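Local atomic coordinates of beta-N-acetylglucosaminidase-like protein Glycoside hydrolase family 20 (Flavobacterium johnsoniae, PDB entry 6YHH), a protein that probably removes terminal N-acetylglucosamine units from chitin-derived oligosaccharides, as a family 20 chitobiase of bacterial chitin degradation. Residues R143-R147 and R442-G446; K376-S382 and G403-S409; S567-D571 and L662-E666; F570-S575 and S667-L671. All coordinates share one frame. Numbering follows the deposited sequence.

Interaction 1 (R143-R147 and R442-G446)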
loop_
_atom_site.group_PDB
_atom_site.type_symbol
_atom_site.label_atom_id
_atom_site.label_comp_id
_atom_site.label_asym_id
_atom_site.label_seq_id
_atom_site.Cartn_x
_atom_site.Cartn_y
_atom_site.Cartn_z
ATOM N N ARG A 143 10.635 -12.377 -27.662
ATOM C CA ARG A 143 10.337 -13.622 -28.320
ATOM C C ARG A 143 8.892 -13.796 -28.682
ATOM O O ARG A 143 8.576 -14.246 -29.822
ATOM C CB ARG A 143 10.813 -14.798 -27.440
ATOM C CG ARG A 143 10.627 -16.178 -28.085
ATOM C CD ARG A 143 11.108 -17.294 -27.154
ATOM N NE ARG A 143 10.746 -18.570 -27.757
ATOM C CZ ARG A 143 10.530 -19.687 -27.041
ATOM N NH1 ARG A 143 10.645 -19.687 -25.720
ATOM N NH2 ARG A 143 10.123 -20.807 -27.617
ATOM N N PHE A 144 7.947 -13.402 -27.796
ATOM C CA PHE A 144 6.517 -13.539 -28.058
ATOM C C PHE A 144 5.888 -12.195 -27.944
ATOM O O PHE A 144 6.320 -11.354 -27.082
ATOM C CB PHE A 144 5.834 -14.472 -27.004
ATOM C CG PHE A 144 6.300 -15.904 -27.072
ATOM C CD1 PHE A 144 5.823 -16.732 -28.090
ATOM C CD2 PHE A 144 7.207 -16.441 -26.155
ATOM C CE1 PHE A 144 6.280 -18.056 -28.175
ATOM C CE2 PHE A 144 7.623 -17.754 -26.247
ATOM C CZ PHE A 144 7.136 -18.558 -27.260
ATOM N N THR A 145 4.828 -12.019 -28.701
ATOM C CA THR A 145 4.130 -10.745 -28.651
ATOM C C THR A 145 3.106 -10.547 -27.480
ATOM O O THR A 145 2.815 -9.412 -27.136
ATOM C CB THR A 145 3.429 -10.431 -30.036
ATOM O OG1 THR A 145 3.167 -9.032 -30.150
ATOM C CG2 THR A 145 2.147 -11.195 -30.232
ATOM N N TRP A 146 2.570 -11.640 -26.937
ATOM C CA TRP A 146 1.577 -11.633 -25.856
ATOM C C TRP A 146 2.296 -12.087 -24.632
ATOM O O TRP A 146 2.664 -13.222 -24.534
ATOM C CB TRP A 146 0.407 -12.579 -26.221
ATOM C CG TRP A 146 -0.703 -12.552 -25.242
ATOM C CD1 TRP A 146 -0.631 -12.810 -23.876
ATOM C CD2 TRP A 146 -2.063 -12.241 -25.528
ATOM N NE1 TRP A 146 -1.889 -12.698 -23.306
ATOM C CE2 TRP A 146 -2.779 -12.297 -24.272
ATOM C CE3 TRP A 146 -2.738 -11.862 -26.682
ATOM C CZ2 TRP A 146 -4.133 -12.108 -24.210
ATOM C CZ3 TRP A 146 -4.097 -11.611 -26.604
ATOM C CH2 TRP A 146 -4.770 -11.755 -25.353
ATOM N N ARG A 147 2.581 -11.164 -23.717
ATOM C CA ARG A 147 3.330 -11.457 -22.507
ATOM C C ARG A 147 2.527 -10.875 -21.325
ATOM O O ARG A 147 2.612 -9.686 -21.004
ATOM C CB ARG A 147 4.732 -10.872 -22.559
ATOM C CG ARG A 147 5.455 -11.260 -23.853
ATOM C CD ARG A 147 6.826 -10.690 -23.933
ATOM N NE ARG A 147 6.891 -9.255 -23.725
ATOM C CZ ARG A 147 6.527 -8.348 -24.626
ATOM N NH1 ARG A 147 6.208 -8.720 -25.873
ATOM N NH2 ARG A 147 6.517 -7.098 -24.318
ATOM N N ARG A 442 1.218 -18.839 -34.877
ATOM C CA ARG A 442 -0.074 -18.774 -34.168
ATOM C C ARG A 442 0.109 -18.783 -32.647
ATOM O O ARG A 442 -0.867 -18.556 -31.967
ATOM C CB ARG A 442 -0.965 -19.953 -34.566
ATOM C CG ARG A 442 -1.560 -19.780 -35.972
ATOM C CD ARG A 442 -2.411 -20.968 -36.407
ATOM N NE ARG A 442 -2.555 -20.851 -37.861
ATOM C CZ ARG A 442 -2.321 -21.824 -38.748
ATOM N NH1 ARG A 442 -2.018 -23.086 -38.441
ATOM N NH2 ARG A 442 -2.391 -21.483 -40.035
ATOM N N ILE A 443 1.281 -19.157 -32.124
ATOM C CA ILE A 443 1.509 -19.096 -30.694
ATOM C C ILE A 443 1.804 -17.648 -30.316
ATOM O O ILE A 443 2.917 -17.097 -30.528
ATOM C CB ILE A 443 2.638 -20.019 -30.276
ATOM C CG1 ILE A 443 2.323 -21.468 -30.664
ATOM C CG2 ILE A 443 2.841 -19.978 -28.771
ATOM C CD1 ILE A 443 3.494 -22.443 -30.588
ATOM N N LEU A 444 0.795 -16.969 -29.862
ATOM C CA LEU A 444 0.946 -15.530 -29.606
ATOM C C LEU A 444 1.862 -15.279 -28.396
ATOM O O LEU A 444 2.536 -14.241 -28.324
ATOM C CB LEU A 444 -0.412 -14.843 -29.319
ATOM C CG LEU A 444 -1.405 -14.938 -30.444
ATOM C CD1 LEU A 444 -2.745 -14.293 -30.127
ATOM C CD2 LEU A 444 -0.832 -14.290 -31.696
ATOM N N GLY A 445 1.847 -16.180 -27.409
ATOM C CA GLY A 445 2.642 -15.981 -26.219
ATOM C C GLY A 445 2.030 -16.686 -25.032
ATOM O O GLY A 445 1.425 -17.766 -25.172
ATOM N N GLY A 446 2.218 -16.108 -23.843
ATOM C CA GLY A 446 1.740 -16.775 -22.617
ATOM C C GLY A 446 1.281 -15.762 -21.605
ATOM O O GLY A 446 1.512 -14.552 -21.756
HETATM O O HOH W 1 4.512 -14.177 -30.782
#
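Two backbone hydrogen bonds join the strands: Trp146 N gives its proton to Leu444 O (2.9 Å), and Gly446 N returns one to Trp146 O (3.0 Å). Trp146 thus lies opposite Gly445 in parallel register, with Arg147 beside Gly446. Gly445 CA also comes within 3.2 Å of Trp146 O, a CA-H...O contact. Just before the strand, water 1 accepts from Thr145 N (3.0 Å) and gives a weak bond to Ile443 O (3.3 Å). Arg147 NH1 bonds Phe144 O (2.9 Å), folding the side chain back on its own backbone, while NH2 forms a salt bridge with Glu92 and a hydrogen bond to the carbonyl of Lys174.

Outside this polar centre lie hydrophobic side chains. Trp146 CB meets Leu444 CB at 3.9 Å, and the indole NE1 bonds Glu447, a little farther along the partner strand. Phe144 rests CE1 on Ile443 CG2 (4.0 Å) and CB on Gly445 CA (3.6 Å).

Strands 146-152 and 443-450 are the first and last of the TIM barrel, so this pairing closes the cylinder. Gly445, at phi 153°, has a backbone that itself calls for glycine, and a CB would strike Trp146 O: the seam's closeness depends on an absent side chain.

Interaction 2 (K376-S382 and G403-S409)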
loop_
_atom_site.group_PDB
_atom_site.type_symbol
_atom_site.label_atom_id
_atom_site.label_comp_id
_atom_site.label_asym_id
_atom_site.label_seq_id
_atom_site.Cartn_x
_atom_site.Cartn_y
_atom_site.Cartn_z
ATOM N N LYS A 376 -12.170 -19.570 -36.888
ATOM C CA LYS A 376 -10.729 -19.544 -36.741
ATOM C C LYS A 376 -10.166 -18.164 -36.438
ATOM O O LYS A 376 -8.938 -18.030 -36.206
ATOM C CB LYS A 376 -10.031 -20.190 -37.927
ATOM C CG LYS A 376 -10.241 -21.669 -37.964
ATOM C CD LYS A 376 -9.361 -22.315 -39.050
ATOM C CE LYS A 376 -9.973 -22.033 -40.421
ATOM N NZ LYS A 376 -11.265 -22.788 -40.502
ATOM N N GLU A 377 -11.032 -17.147 -36.387
ATOM C CA GLU A 377 -10.602 -15.830 -35.906
ATOM C C GLU A 377 -10.652 -15.744 -34.352
ATOM O O GLU A 377 -10.205 -14.747 -33.818
ATOM C CB GLU A 377 -11.473 -14.731 -36.454
ATOM C CG GLU A 377 -11.435 -14.710 -38.004
ATOM C CD GLU A 377 -12.364 -13.659 -38.575
ATOM O OE1 GLU A 377 -13.207 -13.941 -39.474
ATOM O OE2 GLU A 377 -12.244 -12.518 -38.114
ATOM N N ALA A 378 -11.232 -16.714 -33.686
ATOM C CA ALA A 378 -11.220 -16.738 -32.151
ATOM C C ALA A 378 -9.827 -17.099 -31.652
ATOM O O ALA A 378 -9.110 -17.980 -32.199
ATOM C CB ALA A 378 -12.205 -17.729 -31.611
ATOM N N ILE A 379 -9.412 -16.396 -30.588
ATOM C CA ILE A 379 -8.185 -16.777 -29.877
ATOM C C ILE A 379 -8.458 -17.810 -28.803
ATOM O O ILE A 379 -9.418 -17.650 -27.994
ATOM C CB ILE A 379 -7.546 -15.544 -29.291
ATOM C CG1 ILE A 379 -7.270 -14.592 -30.428
ATOM C CG2 ILE A 379 -6.260 -15.894 -28.576
ATOM C CD1 ILE A 379 -6.773 -13.287 -30.035
ATOM N N VAL A 380 -7.669 -18.898 -28.791
ATOM C CA VAL A 380 -7.895 -20.026 -27.897
ATOM C C VAL A 380 -6.925 -19.865 -26.725
ATOM O O VAL A 380 -5.719 -19.727 -26.965
ATOM C CB VAL A 380 -7.675 -21.371 -28.616
ATOM C CG1 VAL A 380 -7.684 -22.587 -27.648
ATOM C CG2 VAL A 380 -8.788 -21.544 -29.603
ATOM N N HIS A 381 -7.441 -19.923 -25.494
ATOM C CA HIS A 381 -6.616 -19.758 -24.320
ATOM C C HIS A 381 -6.398 -21.141 -23.697
ATOM O O HIS A 381 -7.283 -21.710 -23.074
ATOM C CB HIS A 381 -7.295 -18.754 -23.377
ATOM C CG HIS A 381 -6.372 -18.149 -22.385
ATOM N ND1 HIS A 381 -6.748 -17.062 -21.643
ATOM C CD2 HIS A 381 -5.103 -18.472 -21.995
ATOM C CE1 HIS A 381 -5.754 -16.706 -20.850
ATOM N NE2 HIS A 381 -4.749 -17.556 -21.012
ATOM N N SER A 382 -5.191 -21.685 -23.912
ATOM C CA SER A 382 -4.827 -23.001 -23.475
ATOM C C SER A 382 -4.421 -23.011 -22.002
ATOM O O SER A 382 -3.394 -22.422 -21.634
ATOM C CB SER A 382 -3.648 -23.502 -24.336
ATOM O OG SER A 382 -3.209 -24.796 -23.936
ATOM N N GLY A 403 -5.710 -24.207 -36.864
ATOM C CA GLY A 403 -5.808 -22.901 -37.425
ATOM C C GLY A 403 -6.086 -21.700 -36.537
ATOM O O GLY A 403 -6.335 -20.601 -37.057
ATOM N N TYR A 404 -6.006 -21.914 -35.207
ATOM C CA TYR A 404 -6.385 -20.920 -34.201
ATOM C C TYR A 404 -5.179 -20.324 -33.505
ATOM O O TYR A 404 -4.241 -21.025 -33.119
ATOM C CB TYR A 404 -7.284 -21.542 -33.141
ATOM C CG TYR A 404 -8.554 -22.135 -33.643
ATOM C CD1 TYR A 404 -8.590 -23.439 -34.114
ATOM C CD2 TYR A 404 -9.756 -21.399 -33.657
ATOM C CE1 TYR A 404 -9.754 -23.997 -34.605
ATOM C CE2 TYR A 404 -10.937 -21.970 -34.103
ATOM C CZ TYR A 404 -10.908 -23.252 -34.597
ATOM O OH TYR A 404 -12.111 -23.769 -35.071
ATOM N N LYS A 405 -5.170 -19.001 -33.388
ATOM C CA LYS A 405 -4.152 -18.334 -32.591
ATOM C C LYS A 405 -4.361 -18.675 -31.128
ATOM O O LYS A 405 -5.512 -18.822 -30.745
ATOM C CB LYS A 405 -4.247 -16.861 -32.738
ATOM C CG LYS A 405 -3.985 -16.397 -34.147
ATOM C CD LYS A 405 -3.935 -14.917 -34.340
ATOM C CE LYS A 405 -5.258 -14.200 -34.116
ATOM N NZ LYS A 405 -6.278 -14.768 -35.067
ATOM N N THR A 406 -3.261 -18.868 -30.413
ATOM C CA THR A 406 -3.345 -19.421 -29.048
ATOM C C THR A 406 -2.437 -18.671 -28.074
ATOM O O THR A 406 -1.397 -18.240 -28.448
ATOM C CB THR A 406 -3.006 -20.924 -29.083
ATOM O OG1 THR A 406 -3.976 -21.599 -29.936
ATOM C CG2 THR A 406 -3.178 -21.576 -27.803
ATOM N N VAL A 407 -2.847 -18.651 -26.812
ATOM C CA VAL A 407 -2.038 -18.139 -25.705
ATOM C C VAL A 407 -1.967 -19.231 -24.671
ATOM O O VAL A 407 -2.988 -19.853 -24.362
ATOM C CB VAL A 407 -2.747 -16.880 -25.057
ATOM C CG1 VAL A 407 -2.008 -16.411 -23.801
ATOM C CG2 VAL A 407 -2.802 -15.725 -26.042
ATOM N N LEU A 408 -0.756 -19.488 -24.149
ATOM C CA LEU A 408 -0.524 -20.528 -23.171
ATOM C C LEU A 408 -0.599 -19.928 -21.752
ATOM O O LEU A 408 0.168 -19.027 -21.372
ATOM C CB LEU A 408 0.795 -21.191 -23.371
ATOM C CG LEU A 408 0.989 -22.398 -22.473
ATOM C CD1 LEU A 408 -0.019 -23.508 -22.705
ATOM C CD2 LEU A 408 2.399 -22.996 -22.417
ATOM N N SER A 409 -1.527 -20.436 -20.951
ATOM C CA SER A 409 -1.493 -20.259 -19.472
ATOM C C SER A 409 -1.223 -21.528 -18.662
ATOM O O SER A 409 -0.739 -21.405 -17.520
ATOM C CB SER A 409 -2.732 -19.507 -18.914
ATOM O OG SER A 409 -2.634 -18.152 -19.313
HETATM O O HOH W 2 -7.403 -17.283 -34.158
HETATM O O HOH W 3 -5.833 -17.734 -36.972
HETATM O O HOH W 4 -8.529 -12.973 -34.839
#
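Strand 379-382, helix 394-401 and strand 406-408 form a beta-alpha-beta unit of the TIM barrel, and here its two parallel strands, the sixth and seventh, pair directly. Backbone bonds alternate: Val380 N to Lys405 O (2.9 Å), Val407 N to Val380 O (3.1 Å), Ser382 N to Val407 O (2.9 Å) and Ser409 N to Ser382 O (2.8 Å). One side-chain bond joins them, His381 NE2 to Ser409 OG (2.8 Å); His381 ND1 pairs with His312, and Ser409 OG also meets Glu447 O.

Before the strands, water takes over. The long, flexible amine Lys405 NZ reaches waters 2 and 4 (both 2.9 Å); water 4 donates to Glu377 O (2.6 Å), while water 2 lies 2.7 Å from Lys376 O and from Ala378 O.

Beta-branched Val380 and Thr406 share the face covered by the helix, and Ile379 CG2 touches Val407 CG2 (4.3 Å). Gly403, whose positive phi ends the helix in a Schellman motif, has no CB to strike Lys376. Lys376 CG makes a CH-pi contact, 4.0 Å from the Tyr404 ring centroid.

Interaction 3 (S567-D571 and L662-E666)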
loop_
_atom_site.group_PDB
_atom_site.type_symbol
_atom_site.label_atom_id
_atom_site.label_comp_id
_atom_site.label_asym_id
_atom_site.label_seq_id
_atom_site.Cartn_x
_atom_site.Cartn_y
_atom_site.Cartn_z
ATOM N N SER A 567 15.669 -23.199 2.901
ATOM C CA SER A 567 15.527 -24.528 2.318
ATOM C C SER A 567 16.459 -24.680 1.121
ATOM O O SER A 567 17.129 -25.694 1.000
ATOM C CB SER A 567 14.117 -24.824 1.876
ATOM O OG SER A 567 13.272 -24.763 3.048
ATOM N N LEU A 568 16.440 -23.712 0.205
ATOM C CA LEU A 568 17.299 -23.843 -0.991
ATOM C C LEU A 568 18.773 -23.880 -0.567
ATOM O O LEU A 568 19.556 -24.662 -1.134
ATOM C CB LEU A 568 17.059 -22.678 -1.921
ATOM C CG LEU A 568 15.711 -22.648 -2.654
ATOM C CD1 LEU A 568 15.589 -21.363 -3.497
ATOM C CD2 LEU A 568 15.451 -23.892 -3.397
ATOM N N ALA A 569 19.137 -23.054 0.399
ATOM C CA ALA A 569 20.512 -23.094 0.908
ATOM C C ALA A 569 20.906 -24.363 1.569
ATOM O O ALA A 569 22.026 -24.834 1.419
ATOM C CB ALA A 569 20.809 -21.880 1.772
ATOM N N PHE A 570 19.996 -24.915 2.331
ATOM C CA PHE A 570 20.176 -26.201 2.964
ATOM C C PHE A 570 20.377 -27.283 1.960
ATOM O O PHE A 570 21.312 -28.137 2.025
ATOM C CB PHE A 570 18.987 -26.524 3.877
ATOM C CG PHE A 570 19.174 -27.795 4.654
ATOM C CD1 PHE A 570 20.197 -27.931 5.610
ATOM C CD2 PHE A 570 18.324 -28.903 4.472
ATOM C CE1 PHE A 570 20.298 -29.117 6.357
ATOM C CE2 PHE A 570 18.450 -30.061 5.181
ATOM C CZ PHE A 570 19.503 -30.180 6.131
ATOM N N ASP A 571 19.506 -27.278 0.940
ATOM C CA ASP A 571 19.584 -28.298 -0.064
ATOM C C ASP A 571 20.997 -28.323 -0.706
ATOM O O ASP A 571 21.528 -29.435 -0.951
ATOM C CB ASP A 571 18.594 -27.966 -1.189
ATOM C CG ASP A 571 17.117 -28.257 -0.823
ATOM O OD1 ASP A 571 16.827 -28.966 0.135
ATOM O OD2 ASP A 571 16.267 -27.749 -1.594
ATOM N N LEU A 662 7.368 -28.147 5.417
ATOM C CA LEU A 662 8.810 -27.958 5.527
ATOM C C LEU A 662 9.545 -28.390 4.259
ATOM O O LEU A 662 9.491 -29.552 3.874
ATOM C CB LEU A 662 9.395 -28.764 6.727
ATOM C CG LEU A 662 9.101 -28.257 8.130
ATOM C CD1 LEU A 662 9.413 -29.354 9.173
ATOM C CD2 LEU A 662 9.835 -26.966 8.409
ATOM N N SER A 663 10.151 -27.448 3.561
ATOM C CA SER A 663 10.721 -27.750 2.260
ATOM C C SER A 663 12.190 -28.120 2.344
ATOM O O SER A 663 12.884 -28.169 1.365
ATOM C CB SER A 663 10.466 -26.586 1.295
ATOM O OG SER A 663 11.000 -25.369 1.799
ATOM N N VAL A 664 12.609 -28.436 3.552
ATOM C CA VAL A 664 13.895 -29.116 3.832
ATOM C C VAL A 664 13.732 -30.608 4.018
ATOM O O VAL A 664 14.730 -31.335 4.154
ATOM C CB VAL A 664 14.561 -28.494 5.089
ATOM C CG1 VAL A 664 14.966 -27.045 4.878
ATOM C CG2 VAL A 664 13.700 -28.610 6.327
ATOM N N TYR A 665 12.508 -31.133 4.053
ATOM C CA TYR A 665 12.298 -32.535 4.254
ATOM C C TYR A 665 13.063 -33.478 3.312
ATOM O O TYR A 665 13.772 -34.443 3.798
ATOM C CB TYR A 665 10.803 -32.894 4.229
ATOM C CG TYR A 665 10.605 -34.347 4.084
ATOM C CD1 TYR A 665 10.825 -35.187 5.172
ATOM C CD2 TYR A 665 10.235 -34.887 2.860
ATOM C CE1 TYR A 665 10.671 -36.546 5.032
ATOM C CE2 TYR A 665 10.041 -36.238 2.710
ATOM C CZ TYR A 665 10.249 -37.056 3.802
ATOM O OH TYR A 665 10.084 -38.457 3.669
ATOM N N GLU A 666 13.007 -33.180 2.010
ATOM C CA GLU A 666 13.687 -34.077 1.028
ATOM C C GLU A 666 15.194 -34.200 1.315
ATOM O O GLU A 666 15.723 -35.301 1.260
ATOM C CB GLU A 666 13.453 -33.673 -0.395
ATOM C CG GLU A 666 11.984 -33.832 -0.824
ATOM C CD GLU A 666 11.461 -35.292 -0.871
ATOM O OE1 GLU A 666 12.246 -36.296 -0.898
ATOM O OE2 GLU A 666 10.209 -35.463 -0.865
HETATM O O HOH W 5 14.619 -30.510 0.825
HETATM O O HOH W 6 13.746 -27.028 -0.975
#
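Ser567 holds its hydroxyl in the m rotamer, turning OG off the helix to donate a hydrogen bond to Ser663 OG at 2.7 Å. Ser663 answers in the p rotamer, and its own OG is bound in addition to Glu533, so the pair of small hydroxyls passes hydrogen bonding from the helix towards a carboxylate. Asp571, one turn further on, has chi1 near m and a nearly flat chi2 of -16°. Its CA-to-CB bond points sideways, yet the carboxylate comes nearer, still 4.2 Å from OD1 to Ser663 O. Two acceptors cannot bond directly, and waters settle the matter: water 5 donates to Asp571 OD1 (2.8 Å) and Ser663 O (3.0 Å), water 6 to Asp571 OD2 and Ser663 O (both 2.7 Å). Asp571 OD1 also accepts a hydrogen bond from Ser667 OG, in the first turn of the following helix.

The setting is the helical C-terminal region, where helix 565-579 meets the turn leading from strand 660-662, paired with strand 532-534, into helix 665-671.

Below the polar layer, Phe570 takes the t rotamer, which carries its ring towards Val664; CD2 lies 3.8 Å from Val664 CB. The ring also meets Trp596 and Phe592 edge-to-face. Val664, in the m rotamer, sets CG1 3.4 Å from Ser567 OG, a compact branched side chain that fits between the helix and Leu623 and Trp596, which it also touches.

Interaction 4 (F570-S575 and S667-L671)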
loop_
_atom_site.group_PDB
_atom_site.type_symbol
_atom_site.label_atom_id
_atom_site.label_comp_id
_atom_site.label_asym_id
_atom_site.label_seq_id
_atom_site.Cartn_x
_atom_site.Cartn_y
_atom_site.Cartn_z
ATOM N N PHE A 570 19.996 -24.915 2.331
ATOM C CA PHE A 570 20.176 -26.201 2.964
ATOM C C PHE A 570 20.377 -27.283 1.960
ATOM O O PHE A 570 21.312 -28.137 2.025
ATOM C CB PHE A 570 18.987 -26.524 3.877
ATOM C CG PHE A 570 19.174 -27.795 4.654
ATOM C CD1 PHE A 570 20.197 -27.931 5.610
ATOM C CD2 PHE A 570 18.324 -28.903 4.472
ATOM C CE1 PHE A 570 20.298 -29.117 6.357
ATOM C CE2 PHE A 570 18.450 -30.061 5.181
ATOM C CZ PHE A 570 19.503 -30.180 6.131
ATOM N N ASP A 571 19.506 -27.278 0.940
ATOM C CA ASP A 571 19.584 -28.298 -0.064
ATOM C C ASP A 571 20.997 -28.323 -0.706
ATOM O O ASP A 571 21.528 -29.435 -0.951
ATOM C CB ASP A 571 18.594 -27.966 -1.189
ATOM C CG ASP A 571 17.117 -28.257 -0.823
ATOM O OD1 ASP A 571 16.827 -28.966 0.135
ATOM O OD2 ASP A 571 16.267 -27.749 -1.594
ATOM N N GLU A 572 21.509 -27.143 -0.983
ATOM C CA GLU A 572 22.842 -26.942 -1.613
ATOM C C GLU A 572 23.894 -27.465 -0.652
ATOM O O GLU A 572 24.807 -28.243 -1.060
ATOM C CB GLU A 572 23.088 -25.475 -1.941
ATOM C CG GLU A 572 24.521 -25.153 -2.451
ATOM C CD GLU A 572 24.845 -25.821 -3.798
ATOM O OE1 GLU A 572 23.905 -26.394 -4.470
ATOM O OE2 GLU A 572 26.075 -25.798 -4.177
ATOM N N ALA A 573 23.797 -27.092 0.615
ATOM C CA ALA A 573 24.780 -27.548 1.589
ATOM C C ALA A 573 24.754 -29.067 1.726
ATOM O O ALA A 573 25.832 -29.727 1.835
ATOM C CB ALA A 573 24.546 -26.867 2.930
ATOM N N VAL A 574 23.564 -29.675 1.763
ATOM C CA VAL A 574 23.463 -31.135 1.859
ATOM C C VAL A 574 24.068 -31.865 0.628
ATOM O O VAL A 574 24.803 -32.869 0.742
ATOM C CB VAL A 574 22.026 -31.578 2.126
ATOM C CG1 VAL A 574 21.829 -33.091 1.899
ATOM C CG2 VAL A 574 21.684 -31.179 3.555
ATOM N N SER A 575 23.764 -31.338 -0.537
ATOM C CA SER A 575 24.315 -31.902 -1.816
ATOM C C SER A 575 25.813 -31.814 -1.815
ATOM O O SER A 575 26.468 -32.842 -2.086
ATOM C CB SER A 575 23.806 -31.188 -3.037
ATOM O OG SER A 575 22.406 -31.476 -3.212
ATOM N N SER A 667 15.815 -33.089 1.668
ATOM C CA SER A 667 17.227 -33.059 2.026
ATOM C C SER A 667 17.552 -33.707 3.340
ATOM O O SER A 667 18.631 -34.351 3.477
ATOM C CB SER A 667 17.717 -31.632 1.959
ATOM O OG SER A 667 17.917 -31.246 0.594
ATOM N N LEU A 668 16.636 -33.631 4.314
ATOM C CA LEU A 668 16.802 -34.372 5.532
ATOM C C LEU A 668 16.852 -35.873 5.193
ATOM O O LEU A 668 17.684 -36.614 5.785
ATOM C CB LEU A 668 15.658 -34.116 6.513
ATOM C CG LEU A 668 15.557 -32.686 7.046
ATOM C CD1 LEU A 668 14.292 -32.615 7.843
ATOM C CD2 LEU A 668 16.737 -32.326 7.930
ATOM N N LYS A 669 15.927 -36.308 4.346
ATOM C CA LYS A 669 15.801 -37.728 3.963
ATOM C C LYS A 669 17.112 -38.158 3.252
ATOM O O LYS A 669 17.636 -39.260 3.560
ATOM C CB LYS A 669 14.573 -37.966 3.047
ATOM N N LYS A 670 17.647 -37.300 2.390
ATOM C CA LYS A 670 18.891 -37.623 1.647
ATOM C C LYS A 670 20.055 -37.806 2.588
ATOM O O LYS A 670 20.962 -38.645 2.336
ATOM C CB LYS A 670 19.238 -36.523 0.643
ATOM C CG LYS A 670 18.447 -36.496 -0.664
ATOM C CD LYS A 670 18.710 -35.293 -1.554
ATOM C CE LYS A 670 20.184 -35.118 -1.813
ATOM N NZ LYS A 670 20.429 -33.963 -2.709
ATOM N N LEU A 671 20.059 -37.059 3.689
ATOM C CA LEU A 671 21.196 -37.198 4.654
ATOM C C LEU A 671 21.257 -38.513 5.331
ATOM O O LEU A 671 22.313 -38.927 5.768
ATOM C CB LEU A 671 21.148 -36.144 5.757
ATOM C CG LEU A 671 21.700 -34.808 5.460
ATOM C CD1 LEU A 671 21.365 -33.918 6.674
ATOM C CD2 LEU A 671 23.241 -34.857 5.219
HETATM O O HOH W 5 14.619 -30.510 0.825
HETATM O O HOH W 7 19.971 -31.750 -1.170
#
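Helices 565-579 and 665-671 of the C-terminal helical region run side by side in nearly the same direction, their local axes 9.9 Å apart and crossing at 15°. Two side chains one turn apart, Phe570 and Val574, are the bumps on the first helix. The Phe570 ring enters the hollow among Ser667, Leu668 and Leu671: its CE2 lies 3.7 Å from Ser667 CB, and its CZ 3.9 Å from Leu668 CD2 and 4.2 Å from Leu671 CD1. A small serine on the hollow's near wall lets so wide a ring come close, and Phe592 and Trp596 of helix 583-607 meet the same ring edge-to-face. Val574 fills the next hollow, between Ser667, Lys670 and Leu671; its CG1 sits 4.0 Å from Leu671 CG and 3.8 Å from Ser667 O. Leu671 serves both pockets because its branched end is broad enough to be shared by ring and valine.

Along the more open edge the fit turns polar. Ser667 OG donates to Asp571 OD1 at 2.6 Å, and water 5 links that same OD1 with Ser667 N. Lys670 reaches across to water 7, which accepts from its NZ (2.7 Å) and donates to Asp571 O and Ser667 OG (both 2.8 Å).

How the interactions relate
The four contacts fall into two pairs at separate places in the chain. Interactions 1 and 2 belong to the TIM-barrel catalytic domain, their centres 11 Å apart; interaction 2 is nested within the long loop that interaction 1 closes. Strand 443-450 neighbours strand 406-408, so the two join strands six, seven, eight and one into a continuous run of wall. Interactions 3 and 4 follow later in sequence, with centres 7 Å apart, sharing Phe570, Asp571 and water 5 as they fasten helix 665-671, near the C-terminus, along helix 565-579. The pairs lie 35 to 43 Å apart between centres and do not touch: one shapes the barrel, the other the C-terminal helices.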